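Local coordinates for protein B-agarase (Saccharophagus degradans, PDB 4BQ2) that probably hydrolyses agarose from the chain ends, acting as a family 50 exo-beta-agarase of a marine bacterium, at residues Val623-Tyr629 with Ser648-His654; Thr296-Tyr300 with Arg341-Phe345; Glu232-Gly238 with Asp405-Trp410. All blocks are in the same frame, centred on the assembly; numbering follows the deposited sequence.

How the contacts relate
Three contacts of one chain show how chemistry follows place in a fold. Contact 1 is core: two neighbouring parallel strands, joined mainly by backbone bonds, end in a polar cluster where a glycerol is bound. Contact 2, also buried but about 17 Å from contact 1 at the nearest atoms, ties a strand of a separate antiparallel sheet to a short helix through one arginine and a carbonyl. Contact 3 lies farthest from the centre and is partly buried; a helix and the loop after it meet a second helix there through a salt bridge, a leucine and bridging waters. No two contacts share a helix or strand, yet along the chain contact 2 is nested within the loop that contact 3 closes.

Contact 1 of 3, residues Val623-Tyr629 with Ser648-His654; sequences VVSYNSY and SIIGEFH
Val624 O accepts Ile649 N at 2.9 Å, and Tyr626 N returns to Ile649 O, a ladder of parallel strands. Tyr626 O then takes Gly651 N at 2.7 Å. Ser628 N reaches Glu652 O, one residue later than a regular alternation would bring it, since the backbone turns out of the extended form at Gly651. Apolar contact adds Val623 CG1 against Ile649 CG2 (3.8 Å), while a water joins Tyr626 OH to Ser648 OG, which is bonded to Lys646 O as well. Helices 635-638 and 641-644 lie between the strands in sequence, making a beta-alpha-beta crossover, as in the (beta/alpha)8 barrels to which family 50 belongs; the strands' C-terminal ends face the side where such barrels carry their active sites. There the polar groups gather. The amide of Asn627 stacks on the carboxylate of Glu652, planes 19° apart, with ND2 3.2 Å from CD; it gives its hydrogen bond to Glu491 instead. Tyr629 OH donates to Glu652 OE1 over 2.5 Å, arriving on the anti side and 34° out of the carboxylate plane. OE1 also meets a bound glycerol, and OE2 makes a salt bridge with Arg603. Among the rings, Tyr629 points its edge at the face of His654, CE1 standing 3.2 Å above that plane; the imidazole is placed there with CG between backbone N and carbonyl carbon (chi1 64°).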
loop_
_atom_site.group_PDB
_atom_site.type_symbol
_atom_site.label_atom_id
_atom_site.label_comp_id
_atom_site.label_asym_id
_atom_site.label_seq_id
_atom_site.Cartn_x
_atom_site.Cartn_y
_atom_site.Cartn_z
ATOM N N VAL A 623 -3.824 17.628 11.112
ATOM C CA VAL A 623 -4.426 16.297 11.182
ATOM C C VAL A 623 -3.266 15.305 10.891
ATOM O O VAL A 623 -2.548 15.490 9.904
ATOM C CB VAL A 623 -5.529 16.112 10.112
ATOM C CG1 VAL A 623 -6.116 14.713 10.200
ATOM C CG2 VAL A 623 -6.662 17.113 10.282
ATOM N N VAL A 624 -3.074 14.291 11.743
ATOM C CA VAL A 624 -2.011 13.303 11.542
ATOM C C VAL A 624 -2.521 12.163 10.652
ATOM O O VAL A 624 -3.581 11.562 10.942
ATOM C CB VAL A 624 -1.501 12.730 12.891
ATOM C CG1 VAL A 624 -0.329 11.793 12.638
ATOM C CG2 VAL A 624 -1.037 13.869 13.815
ATOM N N SER A 625 -1.798 11.847 9.573
ATOM C CA SER A 625 -2.278 10.795 8.630
ATOM C C SER A 625 -1.488 9.511 8.753
ATOM O O SER A 625 -0.248 9.539 8.907
ATOM C CB SER A 625 -2.205 11.268 7.174
ATOM O OG SER A 625 -0.983 11.922 6.960
ATOM N N TYR A 626 -2.212 8.403 8.669
ATOM C CA TYR A 626 -1.641 7.053 8.727
ATOM C C TYR A 626 -2.245 6.244 7.572
ATOM O O TYR A 626 -3.446 6.353 7.289
ATOM C CB TYR A 626 -2.034 6.339 10.027
ATOM C CG TYR A 626 -1.761 7.113 11.325
ATOM C CD1 TYR A 626 -0.517 7.024 11.967
ATOM C CD2 TYR A 626 -2.739 7.944 11.886
ATOM C CE1 TYR A 626 -0.252 7.728 13.157
ATOM C CE2 TYR A 626 -2.494 8.655 13.075
ATOM C CZ TYR A 626 -1.250 8.545 13.696
ATOM O OH TYR A 626 -1.003 9.244 14.863
ATOM N N ASN A 627 -1.424 5.414 6.944
ATOM C CA ASN A 627 -1.907 4.399 5.973
ATOM C C ASN A 627 -1.902 3.073 6.752
ATOM O O ASN A 627 -0.869 2.711 7.290
ATOM C CB ASN A 627 -0.918 4.292 4.799
ATOM C CG ASN A 627 -0.895 5.542 3.950
ATOM O OD1 ASN A 627 -1.765 6.400 4.100
ATOM N ND2 ASN A 627 0.109 5.675 3.090
ATOM N N SER A 628 -3.027 2.368 6.816
ATOM C CA SER A 628 -3.101 1.170 7.647
ATOM C C SER A 628 -3.846 0.066 6.909
ATOM O O SER A 628 -5.098 0.030 6.864
ATOM C CB SER A 628 -3.737 1.466 9.031
ATOM O OG SER A 628 -3.674 0.310 9.894
ATOM N N TYR A 629 -3.067 -0.817 6.292
ATOM C CA TYR A 629 -3.637 -1.920 5.562
ATOM C C TYR A 629 -3.784 -3.115 6.496
ATOM O O TYR A 629 -2.910 -3.969 6.576
ATOM C CB TYR A 629 -2.734 -2.260 4.387
ATOM C CG TYR A 629 -2.689 -1.190 3.289
ATOM C CD1 TYR A 629 -3.681 -1.140 2.312
ATOM C CD2 TYR A 629 -1.625 -0.318 3.189
ATOM C CE1 TYR A 629 -3.634 -0.195 1.290
ATOM C CE2 TYR A 629 -1.574 0.645 2.176
ATOM C CZ TYR A 629 -2.579 0.680 1.220
ATOM O OH TYR A 629 -2.523 1.611 0.174
ATOM N N SER A 648 -7.167 12.665 13.333
ATOM C CA SER A 648 -6.317 11.745 12.571
ATOM C C SER A 648 -7.056 11.333 11.299
ATOM O O SER A 648 -8.264 11.450 11.203
ATOM C CB SER A 648 -5.999 10.519 13.437
ATOM O OG SER A 648 -5.348 10.927 14.658
ATOM N N ILE A 649 -6.325 10.851 10.306
ATOM C CA ILE A 649 -7.020 10.364 9.124
ATOM C C ILE A 649 -6.282 9.147 8.622
ATOM O O ILE A 649 -5.052 9.103 8.709
ATOM C CB ILE A 649 -7.176 11.479 8.045
ATOM C CG1 ILE A 649 -8.092 11.042 6.881
ATOM C CG2 ILE A 649 -5.821 12.011 7.535
ATOM C CD1 ILE A 649 -8.366 12.167 5.868
ATOM N N ILE A 650 -7.041 8.151 8.147
ATOM C CA ILE A 650 -6.466 7.011 7.385
ATOM C C ILE A 650 -6.315 7.406 5.904
ATOM O O ILE A 650 -7.304 7.708 5.238
ATOM C CB ILE A 650 -7.374 5.766 7.474
ATOM C CG1 ILE A 650 -7.438 5.246 8.929
ATOM C CG2 ILE A 650 -6.907 4.664 6.484
ATOM C CD1 ILE A 650 -6.118 4.723 9.514
ATOM N N GLY A 651 -5.084 7.448 5.403
ATOM C CA GLY A 651 -4.849 7.915 4.019
ATOM C C GLY A 651 -5.081 6.810 3.009
ATOM O O GLY A 651 -5.366 7.092 1.822
ATOM N N GLU A 652 -4.949 5.564 3.485
ATOM C CA GLU A 652 -5.033 4.333 2.651
ATOM C C GLU A 652 -5.463 3.124 3.465
ATOM O O GLU A 652 -4.967 2.913 4.574
ATOM C CB GLU A 652 -3.664 4.005 2.038
ATOM C CG GLU A 652 -3.130 5.126 1.177
ATOM C CD GLU A 652 -1.762 4.867 0.594
ATOM O OE1 GLU A 652 -1.245 3.712 0.640
ATOM O OE2 GLU A 652 -1.211 5.843 0.086
ATOM N N PHE A 653 -6.380 2.349 2.886
ATOM C CA PHE A 653 -6.622 0.946 3.244
ATOM C C PHE A 653 -7.213 0.308 1.993
ATOM O O PHE A 653 -7.616 1.013 1.046
ATOM C CB PHE A 653 -7.581 0.781 4.435
ATOM C CG PHE A 653 -9.041 1.110 4.134
ATOM C CD1 PHE A 653 -9.458 2.434 3.989
ATOM C CD2 PHE A 653 -10.007 0.088 4.072
ATOM C CE1 PHE A 653 -10.808 2.736 3.736
ATOM C CE2 PHE A 653 -11.357 0.382 3.838
ATOM C CZ PHE A 653 -11.756 1.704 3.657
ATOM N N HIS A 654 -7.268 -1.011 1.996
ATOM C CA HIS A 654 -7.958 -1.746 0.930
ATOM C C HIS A 654 -8.175 -3.210 1.276
ATOM O O HIS A 654 -7.560 -3.704 2.211
ATOM C CB HIS A 654 -7.344 -1.557 -0.478
ATOM C CG HIS A 654 -5.934 -2.069 -0.677
ATOM N ND1 HIS A 654 -5.465 -3.297 -0.216
ATOM C CD2 HIS A 654 -4.914 -1.529 -1.375
ATOM C CE1 HIS A 654 -4.208 -3.459 -0.587
ATOM N NE2 HIS A 654 -3.844 -2.395 -1.281
HETATM O O HOH W 1 -2.854 11.032 15.670
#

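Contact 2 of 3, residues Thr296-Tyr300 with Arg341-Phe345; sequences TMTGY and RAAMF
The guanidinium of Arg341 turns its edge to Met297 O and Thr296 OG1, both in its plane, while Met344 SD lies over one face, 3.6 Å above it and offset toward the rim. Phe345 likewise offers a ring edge to the same carbonyl, CE2 coming 3.4 Å from Met297 O, with Met344 CB over one face. Thr296 CG2 touches Phe345 CE1 obliquely. The other ring, Tyr300, has Thr298 OG1 at its edge and Ala342 CB 3.6 Å from CE1; Arg334 makes a cation-pi contact with it.

Side-on, two nitrogens of Arg341 grip one atom. NH2 meets Met297 O in the carbonyl plane, on a lone pair (2.9 Å), whereas NE at 3.0 Å stands above that plane. Bends at chi2 (-64°) and chi3 (-57°) fold the arginine back to bring this edge to the strand. NH2 makes a further, weak bond to Thr296 OG1, whose other partners are Gly708 and Thr707; NH1 is held by the carbonyls of Thr707 and Ser136, so the guanidinium is fixed in rotation. Arg341 CB packs 3.5 Å from Gly299 CA, a close approach of side chain and backbone. Thr298 O receives a CA-H contact from Ala342. Thr298 OG1, also bonded to Glu374, accepts Tyr300 N, an ST turn at the break in strand 296-301 of a four-stranded antiparallel sheet, against which helix 339-342 and the overlapping type I turn Ala342-Phe345 are docked.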
loop_
_atom_site.group_PDB
_atom_site.type_symbol
_atom_site.label_atom_id
_atom_site.label_comp_id
_atom_site.label_asym_id
_atom_site.label_seq_id
_atom_site.Cartn_x
_atom_site.Cartn_y
_atom_site.Cartn_z
ATOM N N THR A 296 1.056 -0.126 -17.796
ATOM C CA THR A 296 1.848 -1.340 -17.504
ATOM C C THR A 296 2.960 -1.480 -18.546
ATOM O O THR A 296 2.722 -1.157 -19.715
ATOM C CB THR A 296 0.947 -2.607 -17.473
ATOM O OG1 THR A 296 1.694 -3.733 -16.992
ATOM C CG2 THR A 296 0.227 -2.912 -18.850
ATOM N N MET A 297 4.168 -1.907 -18.137
ATOM C CA MET A 297 5.294 -1.968 -19.079
ATOM C C MET A 297 5.028 -2.982 -20.209
ATOM O O MET A 297 4.687 -4.135 -19.934
ATOM C CB MET A 297 6.635 -2.282 -18.363
ATOM C CG MET A 297 7.152 -1.234 -17.365
ATOM S SD MET A 297 7.389 0.428 -18.033
ATOM C CE MET A 297 8.624 1.044 -16.897
ATOM N N THR A 298 5.163 -2.538 -21.463
ATOM C CA THR A 298 4.949 -3.421 -22.622
ATOM C C THR A 298 6.128 -4.321 -22.986
ATOM O O THR A 298 5.962 -5.339 -23.691
ATOM C CB THR A 298 4.578 -2.650 -23.898
ATOM O OG1 THR A 298 5.675 -1.818 -24.280
ATOM C CG2 THR A 298 3.310 -1.804 -23.706
ATOM N N GLY A 299 7.317 -3.944 -22.531
ATOM C CA GLY A 299 8.523 -4.642 -22.908
ATOM C C GLY A 299 9.236 -3.989 -24.074
ATOM O O GLY A 299 10.298 -4.467 -24.485
ATOM N N TYR A 300 8.673 -2.906 -24.615
ATOM C CA TYR A 300 9.379 -2.136 -25.642
ATOM C C TYR A 300 10.094 -0.887 -25.096
ATOM O O TYR A 300 9.788 -0.392 -23.989
ATOM C CB TYR A 300 8.439 -1.796 -26.798
ATOM C CG TYR A 300 7.942 -3.032 -27.535
ATOM C CD1 TYR A 300 6.885 -3.782 -27.030
ATOM C CD2 TYR A 300 8.555 -3.463 -28.721
ATOM C CE1 TYR A 300 6.428 -4.916 -27.686
ATOM C CE2 TYR A 300 8.111 -4.597 -29.382
ATOM C CZ TYR A 300 7.039 -5.316 -28.857
ATOM O OH TYR A 300 6.568 -6.444 -29.488
ATOM N N ARG A 341 8.131 -9.429 -21.034
ATOM C CA ARG A 341 7.035 -8.437 -20.951
ATOM C C ARG A 341 6.177 -8.413 -22.221
ATOM O O ARG A 341 4.955 -8.551 -22.158
ATOM C CB ARG A 341 7.584 -7.051 -20.595
ATOM C CG ARG A 341 8.155 -6.964 -19.183
ATOM C CD ARG A 341 7.088 -7.178 -18.101
ATOM N NE ARG A 341 5.950 -6.238 -18.190
ATOM C CZ ARG A 341 5.027 -6.121 -17.239
ATOM N NH1 ARG A 341 5.127 -6.848 -16.118
ATOM N NH2 ARG A 341 4.020 -5.259 -17.383
ATOM N N ALA A 342 6.816 -8.318 -23.384
ATOM C CA ALA A 342 6.054 -8.226 -24.642
ATOM C C ALA A 342 5.125 -9.406 -24.896
ATOM O O ALA A 342 3.991 -9.214 -25.355
ATOM C CB ALA A 342 6.981 -7.982 -25.828
ATOM N N ALA A 343 5.578 -10.623 -24.577
ATOM C CA ALA A 343 4.761 -11.813 -24.827
ATOM C C ALA A 343 3.525 -11.914 -23.915
ATOM O O ALA A 343 2.652 -12.749 -24.136
ATOM C CB ALA A 343 5.606 -13.102 -24.753
ATOM N N MET A 344 3.445 -11.080 -22.878
ATOM C CA MET A 344 2.264 -11.116 -22.016
ATOM C C MET A 344 1.041 -10.567 -22.699
ATOM O O MET A 344 -0.081 -10.832 -22.248
ATOM C CB MET A 344 2.467 -10.316 -20.729
ATOM C CG MET A 344 3.702 -10.703 -19.952
ATOM S SD MET A 344 3.933 -9.533 -18.594
ATOM C CE MET A 344 5.039 -10.566 -17.615
ATOM N N PHE A 345 1.241 -9.803 -23.776
ATOM C CA PHE A 345 0.127 -9.033 -24.376
ATOM C C PHE A 345 -0.438 -9.608 -25.653
ATOM O O PHE A 345 0.298 -9.728 -26.648
ATOM C CB PHE A 345 0.517 -7.560 -24.567
ATOM C CG PHE A 345 0.982 -6.911 -23.287
ATOM C CD1 PHE A 345 0.045 -6.446 -22.344
ATOM C CD2 PHE A 345 2.336 -6.818 -22.996
ATOM C CE1 PHE A 345 0.475 -5.876 -21.142
ATOM C CE2 PHE A 345 2.767 -6.252 -21.793
ATOM C CZ PHE A 345 1.834 -5.777 -20.875
#

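Contact 3 of 3, residues Glu232-Gly238 with Asp405-Trp410; sequences ELAELDG and DRMLNW
The salt bridge of Glu232 with Arg406 joins the last turn of helix 222-235 to helix 394-410, on the outer part of the molecule. The arginine grips the carboxylate side-on, one nitrogen to each oxygen. NH2 to OE1 of Glu232 is 2.8 Å, on the syn lone pair, and NE to OE2 of Glu232 is also 2.8 Å, nearly straight at 173° but somewhat out of the carboxylate plane. The two flat groups are nearly coplanar, 25° apart, although the two side chains approach nearly perpendicular to each other. Glu232 reaches across fully extended, with CG opposite the backbone N (chi1 -175°). A water donates to OE2 and accepts from Trp410 NE1 at the indole edge, while Arg406 CB covers part of one indole face.

Beside the bridge, Leu236, just past its helix, lays its two methyls on helix 394-410, CD1 3.8 Å from Arg406 CG and CD2 3.8 Å from Asn409 CB. Further along the loop, waters bridge the two segments. One molecule accepts from Gly238 N and donates to Asp405 O (2.8 Å from it), and another joins Asp237 OD1 to Asn409 ND2. Gly238 CA lies 3.6 Å from Asp405 OD1, an oxygen that makes a salt bridge with Arg428.

Arg406 NH1 turns to Asp725 and Tyr701, so the buried guanidinium is shared by two carboxylates, those of Glu232 and Asp725. Such pairing would be expected to favour the ionised form of Glu232, and the two-point grip fixes how the carboxylate is turned.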
loop_
_atom_site.group_PDB
_atom_site.type_symbol
_atom_site.label_atom_id
_atom_site.label_comp_id
_atom_site.label_asym_id
_atom_site.label_seq_id
_atom_site.Cartn_x
_atom_site.Cartn_y
_atom_site.Cartn_z
ATOM N N GLU A 232 -25.293 1.853 -16.091
ATOM C CA GLU A 232 -24.787 2.705 -15.031
ATOM C C GLU A 232 -25.201 4.169 -15.254
ATOM O O GLU A 232 -25.706 4.823 -14.337
ATOM C CB GLU A 232 -23.257 2.559 -14.916
ATOM C CG GLU A 232 -22.749 3.362 -13.736
ATOM C CD GLU A 232 -21.239 3.421 -13.591
ATOM O OE1 GLU A 232 -20.490 3.045 -14.520
ATOM O OE2 GLU A 232 -20.825 3.862 -12.507
ATOM N N LEU A 233 -24.999 4.688 -16.463
ATOM C CA LEU A 233 -25.320 6.080 -16.755
ATOM C C LEU A 233 -26.800 6.421 -16.474
ATOM O O LEU A 233 -27.112 7.535 -16.052
ATOM C CB LEU A 233 -24.947 6.450 -18.184
ATOM C CG LEU A 233 -23.478 6.381 -18.637
ATOM C CD1 LEU A 233 -23.330 6.980 -20.027
ATOM C CD2 LEU A 233 -22.528 7.072 -17.660
ATOM N N ALA A 234 -27.689 5.450 -16.658
ATOM C CA ALA A 234 -29.107 5.655 -16.364
ATOM C C ALA A 234 -29.350 5.831 -14.865
ATOM O O ALA A 234 -30.310 6.475 -14.480
ATOM C CB ALA A 234 -29.967 4.532 -16.943
ATOM N N GLU A 235 -28.450 5.310 -14.027
ATOM C CA GLU A 235 -28.607 5.422 -12.568
ATOM C C GLU A 235 -27.910 6.634 -11.959
ATOM O O GLU A 235 -28.273 7.086 -10.888
ATOM C CB GLU A 235 -28.201 4.117 -11.877
ATOM C CG GLU A 235 -29.135 2.968 -12.247
ATOM C CD GLU A 235 -28.447 1.609 -12.295
ATOM O OE1 GLU A 235 -27.475 1.402 -11.533
ATOM O OE2 GLU A 235 -28.891 0.733 -13.092
ATOM N N LEU A 236 -26.916 7.168 -12.654
ATOM C CA LEU A 236 -26.194 8.331 -12.176
ATOM C C LEU A 236 -26.871 9.632 -12.582
ATOM O O LEU A 236 -26.959 9.969 -13.776
ATOM C CB LEU A 236 -24.741 8.294 -12.681
ATOM C CG LEU A 236 -23.953 7.061 -12.211
ATOM C CD1 LEU A 236 -22.592 7.057 -12.894
ATOM C CD2 LEU A 236 -23.806 6.986 -10.695
ATOM N N ASP A 237 -27.350 10.365 -11.584
ATOM C CA ASP A 237 -28.130 11.583 -11.841
ATOM C C ASP A 237 -27.478 12.791 -11.182
ATOM O O ASP A 237 -28.045 13.877 -11.184
ATOM C CB ASP A 237 -29.547 11.419 -11.302
ATOM C CG ASP A 237 -29.573 10.990 -9.843
ATOM O OD1 ASP A 237 -28.579 11.155 -9.111
ATOM O OD2 ASP A 237 -30.602 10.472 -9.401
ATOM N N GLY A 238 -26.298 12.603 -10.609
ATOM C CA GLY A 238 -25.600 13.715 -9.945
ATOM C C GLY A 238 -26.139 14.106 -8.569
ATOM O O GLY A 238 -25.663 15.059 -7.975
ATOM N N ASP A 405 -20.049 12.104 -10.399
ATOM C CA ASP A 405 -21.431 11.590 -10.249
ATOM C C ASP A 405 -21.445 10.277 -9.457
ATOM O O ASP A 405 -22.334 10.067 -8.642
ATOM C CB ASP A 405 -22.094 11.363 -11.618
ATOM C CG ASP A 405 -22.532 12.678 -12.294
ATOM O OD1 ASP A 405 -22.460 13.789 -11.662
ATOM O OD2 ASP A 405 -22.954 12.606 -13.463
ATOM N N ARG A 406 -20.476 9.390 -9.725
ATOM C CA ARG A 406 -20.366 8.136 -8.958
ATOM C C ARG A 406 -20.113 8.464 -7.494
ATOM O O ARG A 406 -20.783 7.944 -6.632
ATOM C CB ARG A 406 -19.185 7.295 -9.441
ATOM C CG ARG A 406 -19.428 6.612 -10.781
ATOM C CD ARG A 406 -18.118 6.146 -11.389
ATOM N NE ARG A 406 -18.344 5.081 -12.382
ATOM C CZ ARG A 406 -17.411 4.589 -13.183
ATOM N NH1 ARG A 406 -16.133 5.028 -13.127
ATOM N NH2 ARG A 406 -17.766 3.647 -14.050
ATOM N N MET A 407 -19.092 9.272 -7.219
ATOM C CA MET A 407 -18.722 9.554 -5.807
ATOM C C MET A 407 -19.926 10.047 -5.015
ATOM O O MET A 407 -20.199 9.562 -3.905
ATOM C CB MET A 407 -17.579 10.566 -5.729
ATOM C CG MET A 407 -16.277 10.062 -6.360
ATOM S SD MET A 407 -15.780 8.413 -5.818
ATOM C CE MET A 407 -15.088 7.739 -7.338
ATOM N N LEU A 408 -20.650 11.001 -5.596
ATOM C CA LEU A 408 -21.892 11.525 -4.993
ATOM C C LEU A 408 -22.992 10.471 -4.842
ATOM O O LEU A 408 -23.656 10.388 -3.789
ATOM C CB LEU A 408 -22.408 12.754 -5.771
ATOM C CG LEU A 408 -21.471 13.954 -5.760
ATOM C CD1 LEU A 408 -22.030 15.013 -6.692
ATOM C CD2 LEU A 408 -21.317 14.484 -4.334
ATOM N N ASN A 409 -23.199 9.650 -5.862
ATOM C CA ASN A 409 -24.174 8.560 -5.721
ATOM C C ASN A 409 -23.765 7.567 -4.637
ATOM O O ASN A 409 -24.600 7.068 -3.862
ATOM C CB ASN A 409 -24.408 7.827 -7.071
ATOM C CG ASN A 409 -25.434 6.695 -6.949
ATOM O OD1 ASN A 409 -25.076 5.536 -6.744
ATOM N ND2 ASN A 409 -26.721 7.046 -7.001
ATOM N N TRP A 410 -22.461 7.303 -4.562
ATOM C CA TRP A 410 -21.943 6.265 -3.670
ATOM C C TRP A 410 -21.804 6.798 -2.257
ATOM O O TRP A 410 -21.494 6.044 -1.332
ATOM C CB TRP A 410 -20.569 5.789 -4.173
ATOM C CG TRP A 410 -20.593 5.148 -5.543
ATOM C CD1 TRP A 410 -21.695 4.753 -6.267
ATOM C CD2 TRP A 410 -19.452 4.803 -6.301
ATOM N NE1 TRP A 410 -21.287 4.190 -7.458
ATOM C CE2 TRP A 410 -19.908 4.211 -7.501
ATOM C CE3 TRP A 410 -18.067 4.938 -6.084
ATOM C CZ2 TRP A 410 -19.033 3.777 -8.492
ATOM C CZ3 TRP A 410 -17.185 4.505 -7.082
ATOM C CH2 TRP A 410 -17.678 3.891 -8.253
HETATM O O HOH W 2 -22.227 3.405 -10.187
HETATM O O HOH W 3 -26.729 10.081 -7.394
HETATM O O HOH W 4 -24.960 10.585 -9.350
#